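PDB 6GIO: amino acid amide racemase from Ochrobactrum anthropi, which is a pyridoxal-5'-phosphate-binding enzyme of the class-III aminotransferase family, a two-chain assembly whose subunits are built round two mixed beta sheets. Local coordinates for residues C[45-49]-C[398-404]; C[165-170]-C[182-186]; C[171-175]-C[363-367]; C[261-265]-C[277-281]; C[381-385]-C[415-419]. One frame throughout, in Å; residues are numbered along the deposited sequence.

Contact 1 of 5, residues C[45-49]-C[398-404]; sequences LDLSG and FMPPLTL
Leu-47 and Met-399 make a buried backbone-to-backbone contact that joins the loop just past strand 43-46 to the loop just past strand 395-398. The evidence is one hydrogen bond: Met-399 N gives its hydrogen to Leu-47 O at 2.8 Å, with a C=O...N angle of 170° but a bent N-H...O angle of 138°. The same oxygen lies 3.6 Å from Phe-398 CA, a CA-H...O contact. Two prolines follow, and CD of Pro-401 comes 3.1 Å from Asp-46 O, a buried carbonyl that has no hydrogen-bond partner in the model. With CG of Leu-47 beside its own backbone N (chi1 -54°), that side chain runs alongside Phe-398, and its CB meets the ring edge at CD1, 3.9 Å away. Leu-45 and Leu-404 cross at about a right angle, their CD1 methyls 4.1 Å apart. An Asx turn shapes 46-48: Asp-46 OD1 accepts from Ser-48 N at 3.1 Å, and also from Ser-48 OG on its syn side. Tyr-82 of the second subunit bonds that hydroxyl, whereas helix 406-424 covers the apolar side, through Glu-411 at Leu-45, Ala-412 at Leu-47 and Val-416 at Phe-398.

Contact 2 of 5, residues C[165-170]-C[182-186]; sequences LLLPYP and VLELL
Val-182 fits over the projecting carbonyl of Pro-168. Its two methyls straddle the carbonyl, CG1 and CG2 each lying 3.5 Å from Pro-168 O. CG2, placed beside the valine's own N while CG1 is anti to it (chi1 171°), also meets CG of Pro-170 at 4.2 Å. One helical turn on, CD1 of Leu-186 projects between two leucines of the strand: it is 3.9 Å from Leu-165 CD2 and 4.0 Å from Leu-167 CD1, the first pair slanting, the second at about a right angle. Leu-167 returns the fit, its CD2 branch turning to CG of Leu-185 at 4.3 Å. Leu-185 brings CD2 to the rim of Pro-168 at CD, 4.0 Å away, the two side chains at about a right angle. No hydrogen bond crosses, so the fit rests on methyls and proline rings. The short axes pass 10.0 Å apart and run nearly antiparallel at 161°, as expected when a helix packs on the sheet of its preceding strand. Strand 164-167 is the outermost of that sheet within the chain. Ile-133 of strand 131-135 touches both Leu-167 and Leu-186, and helix 220-229 lies alongside, with Phe-220 at Val-182 and Leu-224 at Leu-186.

Contact 3 of 5, residues C[171-175]-C[363-367]; sequences DPFRP and SREPA
Arg-364 O is gripped by two nitrogens of one guanidinium: Arg-174 NH2 at 2.8 Å and Arg-174 NE at 3.1 Å. The grip is side-on, with the oxygen close to the guanidinium plane, and both bonds are bent. Arg-174 reaches it with a chain extended from CG to NE, and its remaining nitrogen, NH1, forms a salt bridge with Asp-356, so both ends of the group are fixed. Arg-364 answers in the other direction, NH1 donating to Phe-173 O at 2.8 Å. With that bond made, the guanidinium lies flat on the Phe-173 ring, centres 4.1 Å apart and planes only 11° from parallel, while CD of Arg-364 is 3.7 Å from the ring centroid, over the face, as a CH-pi contact. A second arginine meets the same ring at its edge: Arg-174 NH1 lies in the ring plane, and CE2 stands over a face of the Arg-174 guanidinium. A chi1 of -171°, which sets Phe-173 CG anti to the backbone N, brings one face of the ring against the Arg-364 chain. Pro-366 CD closes on Arg-174 NH2 at 4.2 Å. Turns shape both loops: Asp-171 OD1 accepts from Phe-173 N, an Asx turn, and Ser-363 OG from Glu-365 N, an ST turn. An arginine-aromatic (cation-pi) stack with arginine-to-carbonyl bonds thus joins the loops that follow strands 164-167 and 352-357.

Contact 4 of 5, residues C[261-265]-C[277-281]; sequences DMVVF and AVVGP
A beta hairpin formed by strands 262-265 and 276-281 gives this contact, beginning at Val-263 and Val-279, a hydrogen-bonded antiparallel pair. Val-279 N donates to Val-263 O at 2.9 Å with an almost straight N-H...O angle of 174°, and Val-263 N returns a bond of 3.0 Å to Val-279 O. Phe-265 and Ala-277 make the second such pair: Phe-265 N reaches Ala-277 O at 2.8 Å and 178°, whereas the 3.1 Å bond from Ala-277 N meets Phe-265 O from well above its carbonyl plane. Between them stand Val-264 and Val-278, a non-hydrogen-bonded pair with CA atoms 4.7 Å apart. CA-H...O contacts fill in the ladder, as at Met-262 CA, 3.2 Å from Val-279 O. The short axes diverge by 7° from exact antiparallel. This hairpin belongs to the seven-stranded sheet of fold type I, where strand 276-281 runs against the other six. On one sheet face, CG2 of Val-279 lies in the ring plane at the Phe-265 edge, 3.8 Å from CE2, and Val-263 CG1 lies over a face of that ring. On the face of Val-264 and Val-278, the Met-262 chain, extended to SD, slants past Val-278 and puts SD 3.7 Å from its CG1; helix 112-127 covers this face, with Ala-115 and Asn-116 at Val-264 and Leu-123 at Met-262. The Asp-261 carboxylate forms a salt bridge with Arg-229 and accepts from Val-235 N, and Lys-267 of the pyridoxal-5'-phosphate pocket follows shortly after Phe-265.

Contact 5 of 5, residues C[381-385]-C[415-419]; sequences QLGAA and IVDQA
The peptide between Leu-382 and Gly-383 has Ile-415 CD1 above its plane on the oxygen side, 3.4 Å from Leu-382 O, with CG1 of the same isoleucine close behind. Next along the chain, Gly-383 C is 3.9 Å from Ile-415 CD1. The motif is a helix end packed on another helix: helix 369-382 closes in a Schellman motif at Gly-383, whose phi of 101° turns the chain out of the helix and straight into strand 384-389. Helix 406-424 runs past this turn and offers Ile-415, Gln-418 and Ala-419 to it. Ile-415 and Leu-382 do most of the filling. In Ile-415, CG1 takes the position beside the backbone N (chi1 -74°), which puts CG2 anti to that nitrogen and into the notch between Leu-382 and Ala-384, 3.8 Å from Leu-382 CB and 3.7 Å from Ala-384 CB. Leu-382 reaches further along helix 406-424 with CD1. Its CG lies beside the backbone N, and the side chain crosses Gln-418 at about a right angle, with CD1 3.8 Å from Gln-418 CG. No hydrogen bond spans the contact, and the fit is of apolar branches against each other and against backbone atoms. Beyond it, Asp-417 forms a salt bridge with Lys-339 and a hydrogen bond with His-340. At the far end of the patch Leu-382 CD1 stands 3.7 Å from Ala-419 N, an amide already bonded to Ile-415 O at 2.8 Å within its helix.

Contacts 1 and 5 share one sheet and touch directly: Leu-45 N lies 2.9 Å from Gly-383 O and Leu-45 O 3.0 Å from Ala-385 N, probable hydrogen bonds between neighbouring strands, while Phe-398 CZ packs 3.7 Å from Val-416 CG2. Contacts 2 and 4 belong to the other sheet, their centres 23 Å apart. Contact 3 adjoins contact 2 in sequence and ties the loop leaving that sheet to the loop after strand 352-357 of the first. Pyridoxal-5'-phosphate lies near contacts 1 and 4, about 7 Å from the Met-399 side chain and about 6 Å from that of Val-264, although the centres of these two contacts are 26 Å apart.

Contact 1 of 5, residues C[45-49]-C[398-404]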
# COMPACT_ATOMS: atom_id res chain seq x y z
N LEU C 45 18.08 20.26 8.41
CA LEU C 45 17.82 19.42 9.59
C LEU C 45 16.38 18.89 9.54
O LEU C 45 15.44 19.66 9.43
CB LEU C 45 18.09 20.21 10.88
CG LEU C 45 17.78 19.43 12.17
CD1 LEU C 45 18.56 18.12 12.28
CD2 LEU C 45 18.04 20.28 13.42
N ASP C 46 16.20 17.57 9.62
CA ASP C 46 14.88 17.02 9.46
C ASP C 46 14.20 16.81 10.80
O ASP C 46 14.43 15.82 11.47
CB ASP C 46 14.86 15.71 8.65
CG ASP C 46 13.40 15.25 8.35
OD1 ASP C 46 12.53 16.15 8.18
OD2 ASP C 46 13.13 14.01 8.28
N LEU C 47 13.30 17.73 11.12
CA LEU C 47 12.44 17.58 12.30
C LEU C 47 11.09 16.93 11.97
O LEU C 47 10.31 16.63 12.86
CB LEU C 47 12.24 18.94 12.91
CG LEU C 47 13.53 19.70 13.22
CD1 LEU C 47 13.22 21.13 13.65
CD2 LEU C 47 14.30 18.96 14.30
N SER C 48 10.84 16.71 10.68
CA SER C 48 9.65 16.01 10.23
C SER C 48 9.70 14.49 10.25
O SER C 48 8.65 13.87 10.30
CB SER C 48 9.28 16.47 8.82
OG SER C 48 10.04 15.83 7.82
N GLY C 49 10.90 13.89 10.20
CA GLY C 49 11.06 12.46 10.00
C GLY C 49 10.27 11.91 8.80
O GLY C 49 9.83 10.74 8.82
N PHE C 398 6.59 18.17 15.34
CA PHE C 398 8.00 17.76 15.38
C PHE C 398 8.05 16.26 15.64
O PHE C 398 7.70 15.78 16.74
CB PHE C 398 8.79 18.54 16.44
CG PHE C 398 8.79 20.03 16.20
CD1 PHE C 398 9.53 20.59 15.18
CD2 PHE C 398 8.00 20.86 16.95
CE1 PHE C 398 9.50 21.96 14.91
CE2 PHE C 398 7.97 22.23 16.70
CZ PHE C 398 8.72 22.79 15.68
N MET C 399 8.45 15.54 14.60
CA MET C 399 8.54 14.08 14.62
C MET C 399 9.92 13.70 14.12
O MET C 399 10.04 13.01 13.12
CB MET C 399 7.47 13.49 13.68
CG MET C 399 6.06 13.70 14.21
SD MET C 399 5.67 12.53 15.53
CE MET C 399 5.57 11.01 14.63
N PRO C 400 10.98 14.21 14.76
CA PRO C 400 12.29 13.97 14.15
C PRO C 400 12.72 12.50 14.26
O PRO C 400 12.18 11.76 15.11
CB PRO C 400 13.23 14.86 14.98
CG PRO C 400 12.55 15.06 16.30
CD PRO C 400 11.07 14.99 16.01
N PRO C 401 13.74 12.10 13.48
CA PRO C 401 14.36 10.79 13.68
C PRO C 401 14.76 10.59 15.15
O PRO C 401 15.15 11.55 15.85
CB PRO C 401 15.58 10.85 12.79
CG PRO C 401 15.24 11.85 11.74
CD PRO C 401 14.48 12.90 12.49
N LEU C 402 14.59 9.38 15.64
CA LEU C 402 14.90 9.04 17.00
C LEU C 402 16.39 9.21 17.28
O LEU C 402 16.83 9.23 18.43
CB LEU C 402 14.49 7.58 17.26
CG LEU C 402 12.99 7.29 17.16
CD1 LEU C 402 12.63 5.95 17.81
CD2 LEU C 402 12.17 8.38 17.80
N THR C 403 17.17 9.31 16.21
CA THR C 403 18.60 9.51 16.29
C THR C 403 19.00 10.98 16.41
O THR C 403 20.19 11.30 16.32
CB THR C 403 19.27 8.92 15.04
OG1 THR C 403 18.58 9.39 13.88
CG2 THR C 403 19.19 7.37 15.09
N LEU C 404 18.03 11.85 16.61
CA LEU C 404 18.29 13.27 16.78
C LEU C 404 19.34 13.50 17.89
O LEU C 404 19.22 12.97 19.00
CB LEU C 404 16.99 14.02 17.08
CG LEU C 404 17.07 15.55 17.03
CD1 LEU C 404 17.23 16.08 15.61
CD2 LEU C 404 15.85 16.16 17.71

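Contact 2 of 5, residues C[165-170]-C[182-186]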
# COMPACT_ATOMS: atom_id res chain seq x y z
N LEU C 165 -19.74 5.35 15.05
CA LEU C 165 -20.03 6.28 16.13
C LEU C 165 -18.78 7.09 16.34
O LEU C 165 -17.77 6.52 16.75
CB LEU C 165 -20.38 5.51 17.42
CG LEU C 165 -20.67 6.38 18.66
CD1 LEU C 165 -21.67 7.46 18.30
CD2 LEU C 165 -21.18 5.57 19.86
N LEU C 166 -18.85 8.40 16.02
CA LEU C 166 -17.77 9.37 16.28
C LEU C 166 -17.92 10.19 17.58
O LEU C 166 -18.90 10.91 17.75
CB LEU C 166 -17.65 10.35 15.12
CG LEU C 166 -17.08 9.80 13.82
CD1 LEU C 166 -17.19 10.89 12.75
CD2 LEU C 166 -15.64 9.32 13.92
N LEU C 167 -16.94 10.10 18.47
CA LEU C 167 -16.98 10.79 19.75
C LEU C 167 -15.93 11.85 19.80
O LEU C 167 -14.90 11.67 19.16
CB LEU C 167 -16.64 9.80 20.87
CG LEU C 167 -17.55 8.59 21.08
CD1 LEU C 167 -16.91 7.64 22.06
CD2 LEU C 167 -18.92 9.03 21.54
N PRO C 168 -16.14 12.93 20.60
CA PRO C 168 -15.06 13.87 20.82
C PRO C 168 -13.88 13.23 21.54
O PRO C 168 -14.05 12.34 22.42
CB PRO C 168 -15.72 14.96 21.69
CG PRO C 168 -17.19 14.80 21.52
CD PRO C 168 -17.37 13.34 21.31
N TYR C 169 -12.69 13.65 21.15
CA TYR C 169 -11.49 13.26 21.89
C TYR C 169 -11.21 14.34 22.96
O TYR C 169 -11.02 15.51 22.64
CB TYR C 169 -10.31 13.05 20.92
CG TYR C 169 -9.12 12.27 21.41
CD1 TYR C 169 -8.13 12.87 22.15
CD2 TYR C 169 -8.93 10.91 21.04
CE1 TYR C 169 -6.97 12.18 22.53
CE2 TYR C 169 -7.80 10.21 21.40
CZ TYR C 169 -6.82 10.85 22.17
OH TYR C 169 -5.67 10.17 22.54
N PRO C 170 -11.25 13.96 24.23
CA PRO C 170 -11.06 14.94 25.29
C PRO C 170 -9.70 15.60 25.23
O PRO C 170 -8.67 14.90 25.26
CB PRO C 170 -11.10 14.12 26.57
CG PRO C 170 -11.51 12.77 26.20
CD PRO C 170 -11.51 12.60 24.74
N VAL C 182 -17.20 12.47 27.86
CA VAL C 182 -17.14 11.60 26.71
C VAL C 182 -17.60 10.17 27.08
O VAL C 182 -18.44 9.57 26.38
CB VAL C 182 -15.76 11.67 26.10
CG1 VAL C 182 -15.57 10.63 25.03
CG2 VAL C 182 -15.60 13.07 25.50
N LEU C 183 -17.15 9.68 28.21
CA LEU C 183 -17.59 8.37 28.70
C LEU C 183 -19.08 8.34 28.89
O LEU C 183 -19.73 7.35 28.59
CB LEU C 183 -16.90 8.02 30.00
CG LEU C 183 -15.40 7.81 29.85
CD1 LEU C 183 -14.72 7.80 31.24
CD2 LEU C 183 -15.05 6.57 29.00
N GLU C 184 -19.64 9.43 29.42
CA GLU C 184 -21.11 9.54 29.67
C GLU C 184 -21.87 9.45 28.33
O GLU C 184 -22.80 8.71 28.25
CB GLU C 184 -21.39 10.78 30.54
CG GLU C 184 -22.81 11.31 30.51
CD GLU C 184 -23.28 12.26 31.61
OE1 GLU C 184 -23.59 13.42 31.33
OE2 GLU C 184 -23.39 11.82 32.74
N LEU C 185 -21.43 10.21 27.34
CA LEU C 185 -21.98 10.22 26.01
C LEU C 185 -21.96 8.82 25.38
O LEU C 185 -22.93 8.41 24.76
CB LEU C 185 -21.22 11.23 25.14
CG LEU C 185 -21.67 11.46 23.72
CD1 LEU C 185 -23.13 11.85 23.62
CD2 LEU C 185 -20.85 12.57 23.11
N LEU C 186 -20.87 8.09 25.55
CA LEU C 186 -20.76 6.73 25.03
C LEU C 186 -21.72 5.82 25.76
O LEU C 186 -22.41 5.00 25.11
CB LEU C 186 -19.36 6.16 25.15
CG LEU C 186 -19.11 4.74 24.68
CD1 LEU C 186 -19.30 4.63 23.17
CD2 LEU C 186 -17.73 4.26 25.11

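Contact 3 of 5, residues C[171-175]-C[363-367]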
# COMPACT_ATOMS: atom_id res chain seq x y z
N ASP C 171 -9.72 16.93 25.20
CA ASP C 171 -8.56 17.73 24.88
C ASP C 171 -8.27 18.67 26.07
O ASP C 171 -8.96 19.65 26.26
CB ASP C 171 -8.90 18.53 23.65
CG ASP C 171 -7.79 19.48 23.24
OD1 ASP C 171 -6.77 19.64 23.97
OD2 ASP C 171 -7.97 20.06 22.16
N PRO C 172 -7.22 18.38 26.86
CA PRO C 172 -6.92 19.25 28.00
C PRO C 172 -6.68 20.73 27.64
O PRO C 172 -6.94 21.56 28.48
CB PRO C 172 -5.65 18.64 28.59
CG PRO C 172 -5.56 17.27 28.04
CD PRO C 172 -6.23 17.30 26.70
N PHE C 173 -6.22 21.06 26.45
CA PHE C 173 -5.89 22.45 26.10
C PHE C 173 -7.12 23.24 25.65
O PHE C 173 -7.20 24.42 25.90
CB PHE C 173 -4.81 22.49 25.02
CG PHE C 173 -4.24 23.88 24.75
CD1 PHE C 173 -3.46 24.52 25.70
CD2 PHE C 173 -4.45 24.51 23.54
CE1 PHE C 173 -2.91 25.76 25.45
CE2 PHE C 173 -3.91 25.76 23.27
CZ PHE C 173 -3.14 26.40 24.24
N ARG C 174 -8.09 22.59 24.99
CA ARG C 174 -9.37 23.20 24.64
C ARG C 174 -10.47 22.35 25.21
O ARG C 174 -11.14 21.64 24.48
CB ARG C 174 -9.51 23.33 23.14
CG ARG C 174 -8.43 24.23 22.56
CD ARG C 174 -8.72 24.71 21.17
NE ARG C 174 -7.78 25.74 20.75
CZ ARG C 174 -6.53 25.52 20.37
NH1 ARG C 174 -6.03 24.30 20.36
NH2 ARG C 174 -5.75 26.53 20.00
N PRO C 175 -10.67 22.41 26.55
CA PRO C 175 -11.42 21.35 27.25
C PRO C 175 -12.94 21.52 27.21
O PRO C 175 -13.59 21.66 28.26
CB PRO C 175 -10.88 21.45 28.67
CG PRO C 175 -10.68 22.90 28.83
CD PRO C 175 -10.15 23.40 27.50
N SER C 363 -8.07 33.33 25.19
CA SER C 363 -9.12 32.53 24.49
C SER C 363 -8.60 31.24 23.83
O SER C 363 -9.36 30.30 23.60
CB SER C 363 -9.77 33.38 23.42
OG SER C 363 -8.87 33.56 22.34
N ARG C 364 -7.29 31.19 23.54
CA ARG C 364 -6.68 30.02 22.87
C ARG C 364 -7.21 29.85 21.46
O ARG C 364 -7.13 28.76 20.84
CB ARG C 364 -6.83 28.74 23.73
CG ARG C 364 -5.98 28.83 24.98
CD ARG C 364 -6.08 27.58 25.84
NE ARG C 364 -5.19 27.66 26.98
CZ ARG C 364 -5.13 26.77 27.97
NH1 ARG C 364 -5.92 25.72 27.98
NH2 ARG C 364 -4.28 26.95 28.98
N GLU C 365 -7.74 30.94 20.92
CA GLU C 365 -8.10 30.98 19.53
C GLU C 365 -6.87 30.57 18.69
O GLU C 365 -5.79 31.13 18.85
CB GLU C 365 -8.58 32.39 19.14
CG GLU C 365 -9.13 32.51 17.72
CD GLU C 365 -10.44 31.72 17.49
OE1 GLU C 365 -11.03 31.16 18.46
OE2 GLU C 365 -10.87 31.66 16.32
N PRO C 366 -7.05 29.61 17.77
CA PRO C 366 -5.93 29.13 16.96
C PRO C 366 -5.30 30.23 16.13
O PRO C 366 -6.01 31.05 15.62
CB PRO C 366 -6.58 28.12 15.98
CG PRO C 366 -7.99 27.91 16.47
CD PRO C 366 -8.29 28.83 17.61
N ALA C 367 -3.99 30.23 15.94
CA ALA C 367 -3.39 31.21 15.02
C ALA C 367 -3.89 30.94 13.64
O ALA C 367 -4.25 29.80 13.33
CB ALA C 367 -1.87 31.16 15.05

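Contact 4 of 5, residues C[261-265]-C[277-281]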
# COMPACT_ATOMS: atom_id res chain seq x y z
N ASP C 261 -6.57 -5.67 22.18
CA ASP C 261 -6.75 -6.85 21.41
C ASP C 261 -5.94 -6.80 20.12
O ASP C 261 -5.51 -7.83 19.61
CB ASP C 261 -8.25 -6.94 21.12
CG ASP C 261 -9.07 -7.18 22.41
OD1 ASP C 261 -8.79 -8.21 23.02
OD2 ASP C 261 -9.96 -6.36 22.79
N MET C 262 -5.76 -5.60 19.55
CA MET C 262 -5.19 -5.51 18.23
C MET C 262 -4.36 -4.26 18.19
O MET C 262 -4.80 -3.22 18.69
CB MET C 262 -6.30 -5.45 17.16
CG MET C 262 -5.81 -5.27 15.71
SD MET C 262 -7.09 -5.32 14.42
CE MET C 262 -7.49 -7.08 14.48
N VAL C 263 -3.18 -4.35 17.57
CA VAL C 263 -2.33 -3.19 17.41
C VAL C 263 -1.98 -3.02 15.94
O VAL C 263 -1.68 -4.02 15.26
CB VAL C 263 -1.03 -3.29 18.24
CG1 VAL C 263 -0.23 -2.00 18.09
CG2 VAL C 263 -1.33 -3.55 19.71
N VAL C 264 -2.04 -1.78 15.46
CA VAL C 264 -1.73 -1.45 14.06
C VAL C 264 -0.44 -0.64 14.04
O VAL C 264 -0.29 0.37 14.81
CB VAL C 264 -2.89 -0.67 13.41
CG1 VAL C 264 -2.61 -0.37 11.91
CG2 VAL C 264 -4.19 -1.44 13.56
N PHE C 265 0.52 -1.11 13.21
CA PHE C 265 1.80 -0.44 13.09
C PHE C 265 2.03 0.09 11.69
O PHE C 265 1.48 -0.43 10.71
CB PHE C 265 2.93 -1.40 13.41
CG PHE C 265 2.91 -1.97 14.81
CD1 PHE C 265 3.51 -1.30 15.85
CD2 PHE C 265 2.40 -3.24 15.05
CE1 PHE C 265 3.54 -1.84 17.10
CE2 PHE C 265 2.45 -3.81 16.31
CZ PHE C 265 3.01 -3.10 17.34
N ALA C 277 1.81 -3.29 9.67
CA ALA C 277 1.43 -4.57 10.24
C ALA C 277 0.24 -4.47 11.15
O ALA C 277 0.00 -3.42 11.73
CB ALA C 277 2.58 -5.22 10.97
N VAL C 278 -0.47 -5.60 11.28
CA VAL C 278 -1.57 -5.74 12.22
C VAL C 278 -1.28 -6.97 13.09
O VAL C 278 -1.02 -8.08 12.61
CB VAL C 278 -2.92 -5.94 11.50
CG1 VAL C 278 -4.05 -6.15 12.49
CG2 VAL C 278 -3.25 -4.73 10.63
N VAL C 279 -1.30 -6.76 14.39
CA VAL C 279 -1.07 -7.88 15.34
C VAL C 279 -2.40 -8.06 16.02
O VAL C 279 -2.97 -7.09 16.49
CB VAL C 279 0.02 -7.55 16.39
CG1 VAL C 279 0.15 -8.66 17.43
CG2 VAL C 279 1.34 -7.37 15.69
N GLY C 280 -2.93 -9.28 15.99
CA GLY C 280 -4.24 -9.51 16.50
C GLY C 280 -4.39 -10.93 17.02
O GLY C 280 -3.46 -11.71 16.90
N PRO C 281 -5.53 -11.24 17.63
CA PRO C 281 -5.70 -12.59 18.17
C PRO C 281 -5.93 -13.57 16.99
O PRO C 281 -6.42 -13.15 15.94
CB PRO C 281 -6.93 -12.49 19.09
CG PRO C 281 -7.55 -11.18 18.82
CD PRO C 281 -6.71 -10.39 17.86

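Contact 5 of 5, residues C[381-385]-C[415-419]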
# COMPACT_ATOMS: atom_id res chain seq x y z
N GLN C 381 13.82 28.07 5.22
CA GLN C 381 14.92 28.95 4.76
C GLN C 381 16.05 28.99 5.78
O GLN C 381 17.19 29.13 5.42
CB GLN C 381 14.43 30.37 4.56
CG GLN C 381 13.38 30.53 3.52
CD GLN C 381 13.05 32.00 3.34
OE1 GLN C 381 12.65 32.68 4.28
NE2 GLN C 381 13.24 32.50 2.13
N LEU C 382 15.73 28.85 7.05
CA LEU C 382 16.73 28.81 8.09
C LEU C 382 17.39 27.45 8.28
O LEU C 382 18.29 27.33 9.11
CB LEU C 382 16.14 29.29 9.44
CG LEU C 382 15.60 30.72 9.42
CD1 LEU C 382 14.83 31.00 10.71
CD2 LEU C 382 16.75 31.73 9.20
N GLY C 383 16.94 26.42 7.53
CA GLY C 383 17.60 25.11 7.55
C GLY C 383 16.94 24.01 8.39
O GLY C 383 17.60 23.06 8.82
N ALA C 384 15.63 24.12 8.61
CA ALA C 384 14.87 23.04 9.27
C ALA C 384 13.57 22.73 8.55
O ALA C 384 12.85 23.65 8.11
CB ALA C 384 14.59 23.38 10.71
N ALA C 385 13.28 21.43 8.44
CA ALA C 385 12.06 20.94 7.81
C ALA C 385 11.04 20.47 8.85
O ALA C 385 11.31 19.51 9.61
CB ALA C 385 12.38 19.81 6.84
N ILE C 415 16.28 27.65 15.46
CA ILE C 415 15.64 27.91 14.17
C ILE C 415 14.15 28.21 14.36
O ILE C 415 13.60 29.17 13.78
CB ILE C 415 15.84 26.74 13.18
CG1 ILE C 415 17.30 26.74 12.67
CG2 ILE C 415 14.84 26.84 12.01
CD1 ILE C 415 17.70 25.47 11.95
N VAL C 416 13.50 27.41 15.18
CA VAL C 416 12.06 27.66 15.48
C VAL C 416 11.83 29.06 16.11
O VAL C 416 10.89 29.77 15.75
CB VAL C 416 11.51 26.59 16.45
CG1 VAL C 416 10.10 26.95 16.92
CG2 VAL C 416 11.51 25.24 15.74
N ASP C 417 12.69 29.39 17.08
CA ASP C 417 12.70 30.68 17.75
C ASP C 417 12.83 31.80 16.72
O ASP C 417 12.03 32.74 16.69
CB ASP C 417 13.86 30.68 18.77
CG ASP C 417 14.05 32.01 19.48
OD1 ASP C 417 13.35 33.00 19.22
OD2 ASP C 417 14.98 32.06 20.29
N GLN C 418 13.80 31.68 15.84
CA GLN C 418 14.03 32.71 14.85
C GLN C 418 12.91 32.78 13.83
O GLN C 418 12.55 33.88 13.37
CB GLN C 418 15.37 32.46 14.15
CG GLN C 418 15.79 33.62 13.24
CD GLN C 418 16.15 34.86 14.02
OE1 GLN C 418 15.72 35.97 13.71
NE2 GLN C 418 16.91 34.68 15.07
N ALA C 419 12.36 31.62 13.45
CA ALA C 419 11.28 31.59 12.45
C ALA C 419 9.98 32.27 12.98
O ALA C 419 9.36 33.06 12.28
CB ALA C 419 11.02 30.17 11.95